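PDB 1QB7: adenine phosphoribosyltransferase from Leishmania donovani, which probably catalyses the salvage of adenine, joining the base to 5-phospho-alpha-D-ribose 1-diphosphate to give AMP and diphosphate. Local coordinates for residues M100-N106 / E126-R131. Numbering follows the deposited sequence.
Sequences MRKADKN and EVMTIR
R101 and T129 form a single antiparallel, hydrogen-bonded bridge: R101 N donates to T129 O (3.1 Å) and T129 N returns a bond to R101 O (2.7 Å). Threonine suits this position because its hydroxyl (chi1 71°) doubles back onto the same acceptor, OG1 to R101 O at 2.8 Å. Hydroxyl and amide approach that carbonyl from opposite faces of its plane. While OG1 donates there, the amide of N106 can supply it with an N-H, ND2 to OG1 at 3.2 Å; the threonine methyl CG2 packs on A103 CB. Toward E126, the four-carbon chain of K102, long enough to span from the bridge, passes the sulfur of M128 and bends at its last torsion to bring NZ to the anti lone pair of E126 OE1, a 3.1 Å salt bridge. A water links A103 N to V127 O. The unbranched, flexible chains of M100 and M128 cross at about a right angle, M100 CG 3.8 Å from M128 CB. Strands 110-112 and 129-131 are probably the arms of the long, flexible loop of type I phosphoribosyltransferases; the bridge fastens the second arm to the loop leaving strand 97-100, outermost in the main sheet within this chain, while E126 touches T153 of the magnesium site on helix 152-163.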
ATOM      1  N   MET A 100      -0.039   9.226  -2.967  1.00 12.08           N
ATOM      2  CA  MET A 100      -0.358   9.761  -4.283  1.00 13.18           C
ATOM      3  C   MET A 100      -1.298   8.734  -4.911  1.00 11.93           C
ATOM      4  O   MET A 100      -0.920   7.584  -5.139  1.00 13.31           O
ATOM      5  CB  MET A 100       0.882   9.962  -5.153  1.00 13.90           C
ATOM      6  CG  MET A 100       0.546  10.619  -6.485  1.00 14.65           C
ATOM      7  SD  MET A 100       1.969  10.984  -7.516  1.00 16.14           S
ATOM      8  CE  MET A 100       2.221   9.407  -8.309  1.00 14.97           C
ATOM      9  N   ARG A 101      -2.542   9.140  -5.133  1.00 12.66           N
ATOM     10  CA  ARG A 101      -3.545   8.247  -5.699  1.00 14.17           C
ATOM     11  C   ARG A 101      -4.397   8.964  -6.737  1.00 15.27           C
ATOM     12  O   ARG A 101      -4.328  10.185  -6.872  1.00 15.85           O
ATOM     13  CB  ARG A 101      -4.479   7.736  -4.596  1.00 14.48           C
ATOM     14  CG  ARG A 101      -3.819   7.418  -3.254  1.00 15.02           C
ATOM     15  CD  ARG A 101      -4.788   6.693  -2.334  1.00 13.47           C
ATOM     16  NE  ARG A 101      -5.135   5.396  -2.898  1.00 15.11           N
ATOM     17  CZ  ARG A 101      -5.932   4.500  -2.327  1.00 16.15           C
ATOM     18  NH1 ARG A 101      -6.502   4.750  -1.157  1.00 16.73           N
ATOM     19  NH2 ARG A 101      -6.169   3.353  -2.944  1.00 15.27           N
ATOM     20  N   LYS A 102      -5.192   8.198  -7.483  1.00 16.41           N
ATOM     21  CA  LYS A 102      -6.101   8.784  -8.458  1.00 16.24           C
ATOM     22  C   LYS A 102      -7.142   9.546  -7.640  1.00 16.82           C
ATOM     23  O   LYS A 102      -7.384   9.212  -6.479  1.00 17.09           O
ATOM     24  CB  LYS A 102      -6.773   7.702  -9.307  1.00 18.37           C
ATOM     25  CG  LYS A 102      -5.866   7.102 -10.367  1.00 22.30           C
ATOM     26  CD  LYS A 102      -6.632   6.191 -11.313  1.00 33.22           C
ATOM     27  CE  LYS A 102      -5.695   5.521 -12.321  1.00 38.10           C
ATOM     28  NZ  LYS A 102      -4.918   6.521 -13.109  1.00 42.30           N
ATOM     29  N   ALA A 103      -7.741  10.575  -8.233  1.00 16.84           N
ATOM     30  CA  ALA A 103      -8.735  11.398  -7.548  1.00 17.29           C
ATOM     31  C   ALA A 103      -9.866  10.606  -6.898  1.00 16.57           C
ATOM     32  O   ALA A 103     -10.265  10.907  -5.776  1.00 17.51           O
ATOM     33  CB  ALA A 103      -9.303  12.453  -8.500  1.00 16.29           C
ATOM     34  N   ASP A 104     -10.340   9.565  -7.576  1.00 18.70           N
ATOM     35  CA  ASP A 104     -11.438   8.760  -7.046  1.00 21.38           C
ATOM     36  C   ASP A 104     -11.075   7.819  -5.892  1.00 20.38           C
ATOM     37  O   ASP A 104     -11.898   6.999  -5.469  1.00 20.08           O
ATOM     38  CB  ASP A 104     -12.153   8.000  -8.173  1.00 25.21           C
ATOM     39  CG  ASP A 104     -11.273   6.952  -8.848  1.00 28.85           C
ATOM     40  OD1 ASP A 104     -10.106   6.755  -8.445  1.00 27.27           O
ATOM     41  OD2 ASP A 104     -11.771   6.306  -9.796  1.00 33.64           O
ATOM     42  N   LYS A 105      -9.847   7.949  -5.389  1.00 19.12           N
ATOM     43  CA  LYS A 105      -9.367   7.143  -4.268  1.00 18.89           C
ATOM     44  C   LYS A 105      -8.896   8.018  -3.106  1.00 17.99           C
ATOM     45  O   LYS A 105      -8.741   7.529  -1.989  1.00 19.62           O
ATOM     46  CB  LYS A 105      -8.212   6.229  -4.701  1.00 18.57           C
ATOM     47  CG  LYS A 105      -8.595   5.122  -5.657  1.00 18.76           C
ATOM     48  CD  LYS A 105      -9.623   4.196  -5.041  1.00 25.01           C
ATOM     49  CE  LYS A 105     -10.140   3.197  -6.065  1.00 28.21           C
ATOM     50  NZ  LYS A 105      -9.028   2.386  -6.635  1.00 32.68           N
ATOM     51  N   ASN A 106      -8.684   9.309  -3.372  1.00 17.63           N
ATOM     52  CA  ASN A 106      -8.201  10.259  -2.365  1.00 18.64           C
ATOM     53  C   ASN A 106      -9.278  11.158  -1.736  1.00 19.60           C
ATOM     54  O   ASN A 106     -10.227  11.568  -2.410  1.00 20.20           O
ATOM     55  CB  ASN A 106      -7.088  11.135  -2.966  1.00 19.34           C
ATOM     56  CG  ASN A 106      -5.700  10.740  -2.491  1.00 21.10           C
ATOM     57  OD1 ASN A 106      -5.553   9.892  -1.612  1.00 21.71           O
ATOM     58  ND2 ASN A 106      -4.673  11.365  -3.065  1.00 18.69           N
ATOM     59  N   GLU A 126      -1.766   8.617 -16.483  1.00 31.98           N
ATOM     60  CA  GLU A 126      -2.647   8.678 -15.323  1.00 28.96           C
ATOM     61  C   GLU A 126      -2.588  10.021 -14.614  1.00 25.84           C
ATOM     62  O   GLU A 126      -1.512  10.554 -14.351  1.00 23.84           O
ATOM     63  CB  GLU A 126      -2.272   7.596 -14.311  1.00 30.33           C
ATOM     64  CG  GLU A 126      -2.062   6.218 -14.899  1.00 37.34           C
ATOM     65  CD  GLU A 126      -1.565   5.229 -13.864  1.00 39.63           C
ATOM     66  OE1 GLU A 126      -2.388   4.775 -13.043  1.00 43.96           O
ATOM     67  OE2 GLU A 126      -0.354   4.914 -13.862  1.00 42.48           O
ATOM     68  N   VAL A 127      -3.755  10.584 -14.337  1.00 21.47           N
ATOM     69  CA  VAL A 127      -3.822  11.833 -13.603  1.00 19.62           C
ATOM     70  C   VAL A 127      -3.792  11.387 -12.140  1.00 20.12           C
ATOM     71  O   VAL A 127      -4.655  10.623 -11.705  1.00 20.04           O
ATOM     72  CB  VAL A 127      -5.131  12.593 -13.899  1.00 17.16           C
ATOM     73  CG1 VAL A 127      -5.234  13.841 -13.026  1.00 15.54           C
ATOM     74  CG2 VAL A 127      -5.190  12.963 -15.373  1.00 18.43           C
ATOM     75  N   MET A 128      -2.759  11.802 -11.409  1.00 19.60           N
ATOM     76  CA  MET A 128      -2.611  11.438 -10.001  1.00 17.10           C
ATOM     77  C   MET A 128      -2.796  12.654  -9.100  1.00 16.42           C
ATOM     78  O   MET A 128      -2.657  13.792  -9.546  1.00 16.36           O
ATOM     79  CB  MET A 128      -1.251  10.783  -9.773  1.00 18.76           C
ATOM     80  CG  MET A 128      -1.052   9.484 -10.556  1.00 18.78           C
ATOM     81  SD  MET A 128      -2.157   8.154 -10.028  1.00 21.66           S
ATOM     82  CE  MET A 128      -1.328   7.619  -8.551  1.00 19.02           C
ATOM     83  N   THR A 129      -3.115  12.410  -7.828  1.00 15.67           N
ATOM     84  CA  THR A 129      -3.353  13.493  -6.876  1.00 15.08           C
ATOM     85  C   THR A 129      -2.762  13.276  -5.484  1.00 14.43           C
ATOM     86  O   THR A 129      -2.306  12.188  -5.133  1.00 14.64           O
ATOM     87  CB  THR A 129      -4.880  13.710  -6.635  1.00 15.71           C
ATOM     88  OG1 THR A 129      -5.408  12.610  -5.877  1.00 14.61           O
ATOM     89  CG2 THR A 129      -5.645  13.819  -7.944  1.00 15.06           C
ATOM     90  N   ILE A 130      -2.779  14.356  -4.714  1.00 15.54           N
ATOM     91  CA  ILE A 130      -2.370  14.373  -3.312  1.00 15.32           C
ATOM     92  C   ILE A 130      -3.332  15.396  -2.714  1.00 15.53           C
ATOM     93  O   ILE A 130      -3.851  16.259  -3.431  1.00 15.74           O
ATOM     94  CB  ILE A 130      -0.903  14.863  -3.048  1.00 14.42           C
ATOM     95  CG1 ILE A 130      -0.699  16.290  -3.557  1.00 17.23           C
ATOM     96  CG2 ILE A 130       0.120  13.869  -3.596  1.00 14.02           C
ATOM     97  CD1 ILE A 130       0.612  16.893  -3.125  1.00 15.61           C
ATOM     98  N   ARG A 131      -3.614  15.276  -1.423  1.00 13.99           N
ATOM     99  CA  ARG A 131      -4.509  16.222  -0.783  1.00 14.09           C
ATOM    100  C   ARG A 131      -3.800  17.569  -0.681  1.00 15.69           C
ATOM    101  O   ARG A 131      -2.613  17.640  -0.366  1.00 16.90           O
ATOM    102  CB  ARG A 131      -4.913  15.735   0.612  1.00 13.27           C
ATOM    103  CG  ARG A 131      -6.049  16.544   1.244  1.00 14.39           C
ATOM    104  CD  ARG A 131      -6.271  16.203   2.714  1.00 12.45           C
ATOM    105  NE  ARG A 131      -5.141  16.619   3.541  1.00 13.16           N
ATOM    106  CZ  ARG A 131      -4.143  15.823   3.920  1.00 14.94           C
ATOM    107  NH1 ARG A 131      -4.125  14.539   3.569  1.00 13.90           N
ATOM    108  NH2 ARG A 131      -3.158  16.313   4.662  1.00 14.86           N
TER
HETATM  109  O   HOH W   1      -6.211   9.128 -14.834  1.00 58.57           O
HETATM  110  O   HOH W   2      -7.077  11.400 -10.907  1.00 20.90           O